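Local atomic coordinates of glutathione S-transferase (Gordonia bronchialis, PDB entry 4PTS), a protein that probably transfers glutathione to electrophilic substrates, as an omega-like member of the glutathione transferase family. Residues Tyr265-Phe270 with Trp310-His315; Thr278-Gln283 with Ala341-Pro346; Gln20-Asp25 with Cys189-Ser194. One frame throughout, in Å; residues are numbered along the deposited sequence.

Contact 1: Tyr265-Phe270 with Trp310-His315; sequences YARDLF and WLTPHH
Arg-267 NH2 makes the hydrogen bonds between the segments, to Pro-313 and Thr-312. This nitrogen gives a hydrogen bond to Pro-313 O at 2.9 Å; it meets that oxygen from well above the carbonyl plane, 69° out of it. Two weak bonds add to this grip, from Arg-267 NH2 to Thr-312 OG1 (2.9 Å) and to Thr-312 O (3.2 Å), so three loop oxygens lie near one nitrogen, and of the three bonds the one to Pro-313 is not weak. The chain bends at the third torsion (chi3 -73°), which turns CZ away from an extended course. Outside the two segments, the indole of Trp-263 makes a cation-pi contact with Arg-267, and Asn-309 O binds Thr-312 OG1.

The apolar part is centred on Trp-310. Phe-270 and the six-membered ring of Trp-310 form an offset stack, their centroids 4.8 Å apart and their planes 28° from parallel. Phe-270 CB reaches Trp-310 CE3 at 3.7 Å, while Ala-266 CB touches Trp-310 CZ3 at 3.9 Å. Leu-311 CD2 packs at the edge of the Phe-270 ring.

A CH-pi contact completes the set: Asp-268 CA sits 3.6 Å from the His-314 ring centroid, almost on the ring normal. The carboxylate of Asp-268 has its salt bridge elsewhere, with Arg-220.

The arrangement lays the chain beyond helix 281-291 back over the final turns of helix 260-270, in the helical C-terminal domain of the glutathione transferase fold.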
# COMPACT_ATOMS: atom_id res chain seq x y z
N TYR B 265 -0.08 20.71 2.36
CA TYR B 265 -0.86 21.02 3.55
C TYR B 265 -0.44 20.13 4.72
O TYR B 265 -0.18 20.63 5.82
CB TYR B 265 -2.32 20.81 3.24
CG TYR B 265 -3.24 20.78 4.42
CD1 TYR B 265 -3.73 21.96 4.97
CD2 TYR B 265 -3.68 19.57 4.96
CE1 TYR B 265 -4.61 21.95 6.03
CE2 TYR B 265 -4.56 19.56 6.02
CZ TYR B 265 -5.02 20.76 6.55
OH TYR B 265 -5.89 20.79 7.62
N ALA B 266 -0.36 18.83 4.48
CA ALA B 266 0.03 17.90 5.55
C ALA B 266 1.40 18.24 6.14
O ALA B 266 1.55 18.29 7.35
CB ALA B 266 0.01 16.47 5.05
N ARG B 267 2.38 18.50 5.28
CA ARG B 267 3.71 18.78 5.77
C ARG B 267 3.79 20.11 6.53
O ARG B 267 4.54 20.26 7.50
CB ARG B 267 4.70 18.77 4.62
CG ARG B 267 5.06 17.38 4.15
CD ARG B 267 6.01 17.43 2.96
NE ARG B 267 5.31 17.86 1.75
CZ ARG B 267 5.81 18.66 0.80
NH1 ARG B 267 5.08 18.97 -0.25
NH2 ARG B 267 7.04 19.16 0.89
N ASP B 268 3.00 21.08 6.09
CA ASP B 268 2.89 22.37 6.76
C ASP B 268 2.46 22.18 8.22
O ASP B 268 3.09 22.72 9.13
CB ASP B 268 1.91 23.23 5.97
CG ASP B 268 1.56 24.53 6.67
OD1 ASP B 268 2.44 25.05 7.39
OD2 ASP B 268 0.40 25.03 6.43
N LEU B 269 1.38 21.43 8.43
CA LEU B 269 0.92 21.07 9.77
C LEU B 269 1.91 20.20 10.51
O LEU B 269 2.17 20.43 11.69
CB LEU B 269 -0.42 20.35 9.73
CG LEU B 269 -1.60 21.16 9.19
CD1 LEU B 269 -2.90 20.36 9.24
CD2 LEU B 269 -1.77 22.46 9.96
N PHE B 270 2.47 19.20 9.84
CA PHE B 270 3.40 18.33 10.53
C PHE B 270 4.56 19.12 11.12
O PHE B 270 4.98 18.89 12.25
CB PHE B 270 3.96 17.28 9.59
CG PHE B 270 4.82 16.27 10.26
CD1 PHE B 270 4.27 15.12 10.80
CD2 PHE B 270 6.16 16.48 10.38
CE1 PHE B 270 5.07 14.18 11.43
CE2 PHE B 270 6.97 15.57 11.01
CZ PHE B 270 6.44 14.42 11.54
N TRP B 310 8.65 14.08 4.91
CA TRP B 310 7.79 14.88 5.79
C TRP B 310 8.44 16.20 6.14
O TRP B 310 7.76 17.18 6.37
CB TRP B 310 7.50 14.15 7.12
CG TRP B 310 6.35 13.19 7.10
CD1 TRP B 310 6.42 11.85 7.14
CD2 TRP B 310 4.96 13.52 7.06
NE1 TRP B 310 5.17 11.29 7.11
CE2 TRP B 310 4.25 12.30 7.07
CE3 TRP B 310 4.25 14.71 7.01
CZ2 TRP B 310 2.84 12.25 7.05
CZ3 TRP B 310 2.86 14.66 6.98
CH2 TRP B 310 2.17 13.43 7.01
N LEU B 311 9.76 16.22 6.18
CA LEU B 311 10.49 17.42 6.55
C LEU B 311 10.96 18.25 5.36
O LEU B 311 11.79 19.13 5.51
CB LEU B 311 11.71 17.02 7.37
CG LEU B 311 11.39 16.25 8.65
CD1 LEU B 311 12.70 15.94 9.37
CD2 LEU B 311 10.41 17.01 9.55
N THR B 312 10.41 17.98 4.19
CA THR B 312 10.77 18.73 3.03
C THR B 312 9.85 19.96 2.95
O THR B 312 8.74 19.94 3.43
CB THR B 312 10.68 17.89 1.75
OG1 THR B 312 9.33 17.50 1.51
CG2 THR B 312 11.55 16.65 1.89
N PRO B 313 10.35 21.04 2.32
CA PRO B 313 9.70 22.33 2.11
C PRO B 313 8.40 22.25 1.36
O PRO B 313 8.35 21.64 0.29
CB PRO B 313 10.70 23.06 1.23
CG PRO B 313 12.01 22.55 1.69
CD PRO B 313 11.78 21.09 1.95
N HIS B 314 7.37 22.94 1.87
CA HIS B 314 5.99 22.84 1.35
C HIS B 314 5.45 24.09 0.63
O HIS B 314 4.52 23.97 -0.17
CB HIS B 314 5.04 22.47 2.49
CG HIS B 314 5.24 23.27 3.73
ND1 HIS B 314 4.64 24.49 3.93
CD2 HIS B 314 6.01 23.04 4.82
CE1 HIS B 314 5.01 24.97 5.10
NE2 HIS B 314 5.85 24.11 5.66
N HIS B 315 6.00 25.27 0.94
CA HIS B 315 5.64 26.53 0.26
C HIS B 315 4.17 26.93 0.42
O HIS B 315 3.54 27.40 -0.53
CB HIS B 315 6.03 26.49 -1.22
CG HIS B 315 7.46 26.16 -1.42
ND1 HIS B 315 7.88 24.89 -1.77
CD2 HIS B 315 8.58 26.90 -1.24
CE1 HIS B 315 9.20 24.87 -1.83
NE2 HIS B 315 9.65 26.08 -1.51

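Contact 2: Thr278-Gln283 with Ala341-Pro346; sequences TTDFTQ and AQNWVP
Asp-280 and Asn-343 face each other, with CG of Asp-280 anti to the backbone N (chi1 -177°) and CG of Asn-343 anti to its carbonyl carbon (chi1 -71°). The Asp-280 torsion puts its CG 3.7 Å from Asn-343 CB, and the carboxylate and amide planes are steeply inclined to each other. Thr-282 comes at the same asparagine across its side chain, at about a right angle, its OG1 3.4 Å from Asn-343 CA.

A weak backbone hydrogen bond, Phe-281 N to Asn-343 O at 3.2 Å, also crosses. The Phe-281 ring continues the packing, its CE2 3.7 Å from Val-345 CG1. At the edge of the indole of Trp-344, in its plane, lies Thr-279 O; the indole NE1 has its hydrogen bond with Gly-276 O instead.

Asp-280 also works within its own segment. Gln-283 N donates to Asp-280 OD1 at 2.8 Å in a nearly straight bond (173°), reaching the oxygen from above the carboxylate plane. This is an N-cap, and the tail segment 341-346 packs against it at the start of helix 281-291, the last helix of the C-terminal domain in this glutathione transferase fold.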
# COMPACT_ATOMS: atom_id res chain seq x y z
N THR B 278 3.93 15.13 18.08
CA THR B 278 3.04 14.25 18.83
C THR B 278 2.93 12.91 18.13
O THR B 278 2.24 12.00 18.61
CB THR B 278 1.62 14.86 18.99
OG1 THR B 278 0.98 14.98 17.72
CG2 THR B 278 1.69 16.25 19.66
N THR B 279 3.63 12.77 17.02
CA THR B 279 3.37 11.69 16.09
C THR B 279 4.44 10.62 16.11
O THR B 279 5.57 10.90 15.73
CB THR B 279 3.25 12.24 14.67
OG1 THR B 279 2.23 13.25 14.67
CG2 THR B 279 2.89 11.15 13.70
N ASP B 280 4.07 9.43 16.59
CA ASP B 280 4.98 8.27 16.69
C ASP B 280 4.65 7.20 15.64
O ASP B 280 3.73 6.40 15.81
CB ASP B 280 4.93 7.67 18.11
CG ASP B 280 5.91 6.50 18.31
OD1 ASP B 280 6.08 5.68 17.36
OD2 ASP B 280 6.51 6.40 19.42
N PHE B 281 5.41 7.21 14.55
CA PHE B 281 5.12 6.34 13.43
C PHE B 281 5.35 4.88 13.76
O PHE B 281 4.73 4.00 13.17
CB PHE B 281 5.99 6.72 12.24
CG PHE B 281 5.71 8.09 11.69
CD1 PHE B 281 4.59 8.33 10.92
CD2 PHE B 281 6.60 9.13 11.91
CE1 PHE B 281 4.34 9.59 10.39
CE2 PHE B 281 6.36 10.39 11.39
CZ PHE B 281 5.22 10.62 10.63
N THR B 282 6.25 4.59 14.68
CA THR B 282 6.46 3.19 14.96
C THR B 282 5.25 2.61 15.66
O THR B 282 4.76 1.56 15.28
CB THR B 282 7.77 2.96 15.73
OG1 THR B 282 8.85 3.38 14.88
CG2 THR B 282 7.96 1.48 16.07
N GLN B 283 4.74 3.31 16.67
CA GLN B 283 3.58 2.82 17.41
C GLN B 283 2.28 2.84 16.61
O GLN B 283 1.38 2.05 16.85
CB GLN B 283 3.37 3.64 18.67
CG GLN B 283 4.41 3.38 19.73
CD GLN B 283 4.15 4.14 21.03
OE1 GLN B 283 5.08 4.57 21.67
NE2 GLN B 283 2.87 4.27 21.43
N ALA B 341 13.65 9.21 19.04
CA ALA B 341 14.12 9.64 17.71
C ALA B 341 13.98 8.54 16.62
O ALA B 341 13.62 8.83 15.46
CB ALA B 341 15.57 10.13 17.80
N GLN B 342 14.33 7.31 17.01
CA GLN B 342 14.13 6.08 16.22
C GLN B 342 12.68 5.79 15.79
O GLN B 342 12.45 5.11 14.80
CB GLN B 342 14.58 4.90 17.06
CG GLN B 342 13.75 4.80 18.33
CD GLN B 342 14.48 4.12 19.45
OE1 GLN B 342 14.63 4.69 20.54
NE2 GLN B 342 14.94 2.88 19.20
N ASN B 343 11.72 6.29 16.56
CA ASN B 343 10.30 6.14 16.26
C ASN B 343 9.73 7.28 15.43
O ASN B 343 8.58 7.23 15.00
CB ASN B 343 9.50 6.07 17.56
CG ASN B 343 9.70 4.79 18.34
OD1 ASN B 343 9.06 4.60 19.37
ND2 ASN B 343 10.57 3.90 17.87
N TRP B 344 10.54 8.32 15.23
CA TRP B 344 10.13 9.51 14.49
C TRP B 344 10.78 9.47 13.11
O TRP B 344 11.27 8.43 12.69
CB TRP B 344 10.57 10.75 15.27
CG TRP B 344 9.71 11.94 15.06
CD1 TRP B 344 8.39 12.02 15.30
CD2 TRP B 344 10.12 13.22 14.58
NE1 TRP B 344 7.94 13.27 14.99
CE2 TRP B 344 8.99 14.03 14.54
CE3 TRP B 344 11.35 13.76 14.17
CZ2 TRP B 344 9.04 15.36 14.10
CZ3 TRP B 344 11.41 15.07 13.73
CH2 TRP B 344 10.26 15.86 13.71
N VAL B 345 10.77 10.60 12.40
CA VAL B 345 11.50 10.72 11.14
C VAL B 345 13.01 10.79 11.44
O VAL B 345 13.42 11.38 12.43
CB VAL B 345 11.03 11.89 10.26
CG1 VAL B 345 9.51 12.05 10.27
CG2 VAL B 345 11.69 13.17 10.68
N PRO B 346 13.84 10.15 10.60
CA PRO B 346 15.30 10.26 10.76
C PRO B 346 15.94 11.66 10.44
O PRO B 346 15.70 12.22 9.36
CB PRO B 346 15.83 9.14 9.85
CG PRO B 346 14.72 8.13 9.87
CD PRO B 346 13.47 8.95 9.83

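Contact 3: Gln20-Asp25 with Cys189-Ser194; sequences QEFVRD and CGFAGS
Phe-22 offers the face of its ring to the edge of Phe-191. The two side chains run side by side and point the same way, yet their planes stand 70° apart with centroids 5.1 Å from each other, which makes the pair T-shaped (edge-to-face). Of the Phe-191 ring, CD2 is the atom that meets the face: it sits 3.8 Å above the Phe-22 plane, over the centre. Closer to the backbones, Phe-22 CB meets Phe-191 CB at 3.5 Å. With CG anti to the backbone N (chi1 169°), the Phe-22 ring starts beside that same Phe-191 CB.

The pair joins the N-terminal loop ahead of strand 48-53, the first strand in the chain, to the turn that follows helix 185-190 in the helical C-terminal domain of the glutathione transferase fold. Tyr-187, a predicted proton donor or acceptor, lies close to Phe-191 and makes a cation-pi contact with Arg-24. The Phe-191 ring also meets His-292 edge-to-face.

On the Phe-22 side, the guanidinium of Arg-24 takes the ring atom CE2 over one of its own faces. An alanine in place of Phe-22 would probably leave the edge of Phe-191 without the ring it points into and the guanidinium of Arg-24 freer to turn.

Farther along the turn, Gly-193 N donates to Gln-20 O at 2.7 Å, an N-H...O angle of 143°. Ser-194, the next residue, is the N-cap of helix 195-217 through its bond to Ala-197 N.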
# COMPACT_ATOMS: atom_id res chain seq x y z
N GLN B 20 -20.31 -7.41 5.02
CA GLN B 20 -21.03 -6.25 5.55
C GLN B 20 -20.15 -5.02 5.65
O GLN B 20 -18.93 -5.11 5.82
CB GLN B 20 -21.60 -6.54 6.93
CG GLN B 20 -22.61 -7.68 6.94
CD GLN B 20 -23.46 -7.71 8.22
OE1 GLN B 20 -23.53 -6.73 8.95
NE2 GLN B 20 -24.13 -8.84 8.46
N GLU B 21 -20.79 -3.86 5.54
CA GLU B 21 -20.11 -2.58 5.64
C GLU B 21 -19.76 -2.37 7.08
O GLU B 21 -20.42 -2.89 7.98
CB GLU B 21 -21.00 -1.44 5.14
CG GLU B 21 -22.27 -1.22 5.97
CD GLU B 21 -23.53 -0.94 5.15
OE1 GLU B 21 -24.64 -1.36 5.56
OE2 GLU B 21 -23.42 -0.29 4.09
N PHE B 22 -18.70 -1.61 7.31
CA PHE B 22 -18.29 -1.31 8.66
C PHE B 22 -19.15 -0.18 9.21
O PHE B 22 -19.15 0.94 8.68
CB PHE B 22 -16.84 -0.89 8.72
CG PHE B 22 -16.46 -0.33 10.04
CD1 PHE B 22 -16.65 -1.08 11.20
CD2 PHE B 22 -15.93 0.94 10.15
CE1 PHE B 22 -16.31 -0.57 12.44
CE2 PHE B 22 -15.59 1.46 11.39
CZ PHE B 22 -15.78 0.70 12.54
N VAL B 23 -19.87 -0.48 10.29
CA VAL B 23 -20.68 0.52 10.95
C VAL B 23 -20.22 0.62 12.40
O VAL B 23 -20.22 -0.36 13.15
CB VAL B 23 -22.17 0.13 10.86
CG1 VAL B 23 -23.05 1.30 11.24
CG2 VAL B 23 -22.52 -0.31 9.44
N ARG B 24 -19.79 1.81 12.79
CA ARG B 24 -19.19 2.01 14.10
C ARG B 24 -20.22 2.13 15.24
O ARG B 24 -21.25 2.79 15.08
CB ARG B 24 -18.34 3.26 14.05
CG ARG B 24 -17.46 3.48 15.26
CD ARG B 24 -16.71 4.79 15.14
NE ARG B 24 -15.71 4.80 14.06
CZ ARG B 24 -14.48 4.31 14.16
NH1 ARG B 24 -14.07 3.72 15.26
NH2 ARG B 24 -13.65 4.40 13.14
N ASP B 25 -19.92 1.52 16.39
CA ASP B 25 -20.77 1.58 17.60
C ASP B 25 -20.39 2.79 18.48
O ASP B 25 -19.45 2.72 19.27
CB ASP B 25 -20.67 0.27 18.40
N CYS B 189 -13.47 1.62 4.42
CA CYS B 189 -12.72 0.81 3.43
C CYS B 189 -12.05 -0.42 4.03
O CYS B 189 -12.31 -1.53 3.63
CB CYS B 189 -11.56 1.60 2.85
SG CYS B 189 -11.95 2.96 1.75
N GLY B 190 -11.15 -0.21 4.98
CA GLY B 190 -10.37 -1.29 5.56
C GLY B 190 -11.23 -2.33 6.24
O GLY B 190 -10.95 -3.52 6.16
N PHE B 191 -12.27 -1.89 6.92
CA PHE B 191 -13.11 -2.83 7.65
C PHE B 191 -14.28 -3.34 6.83
O PHE B 191 -15.08 -4.14 7.32
CB PHE B 191 -13.58 -2.24 8.99
CG PHE B 191 -12.49 -2.10 10.01
CD1 PHE B 191 -11.47 -3.04 10.09
CD2 PHE B 191 -12.50 -1.07 10.92
CE1 PHE B 191 -10.45 -2.93 11.03
CE2 PHE B 191 -11.49 -0.96 11.88
CZ PHE B 191 -10.45 -1.88 11.93
N ALA B 192 -14.39 -2.87 5.59
CA ALA B 192 -15.39 -3.39 4.69
C ALA B 192 -15.29 -4.91 4.66
O ALA B 192 -14.20 -5.47 4.57
CB ALA B 192 -15.20 -2.83 3.30
N GLY B 193 -16.44 -5.57 4.78
CA GLY B 193 -16.47 -7.02 4.71
C GLY B 193 -16.91 -7.53 3.35
O GLY B 193 -17.31 -8.68 3.24
N SER B 194 -16.85 -6.69 2.32
CA SER B 194 -17.17 -7.14 0.97
C SER B 194 -16.65 -6.19 -0.08
O SER B 194 -16.58 -4.97 0.13
CB SER B 194 -18.69 -7.26 0.78
OG SER B 194 -19.27 -5.99 0.46

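How the contacts relate
Contacts 1 and 2 belong together: their segments alternate along the chain, and both lay the tail beyond helix 281-291 against the helical domain, contact 1 on helix 260-270 and contact 2 on the start of helix 281-291. They also touch, Trp-310 NE1 lying 3.6 Å from Phe-281 CZ. Contact 3 stands apart, its nearest atoms about 18 Å from contact 1 and about 13 Å from contact 2. All three are partly buried, none wholly core or surface. Contact 1 pairs an arginine bound to loop oxygens with an offset aromatic stack; contact 2 has a helix cap and a weak backbone bond; contact 3, where the N-terminal loop meets the turn after helix 185-190, has an edge-to-face pair.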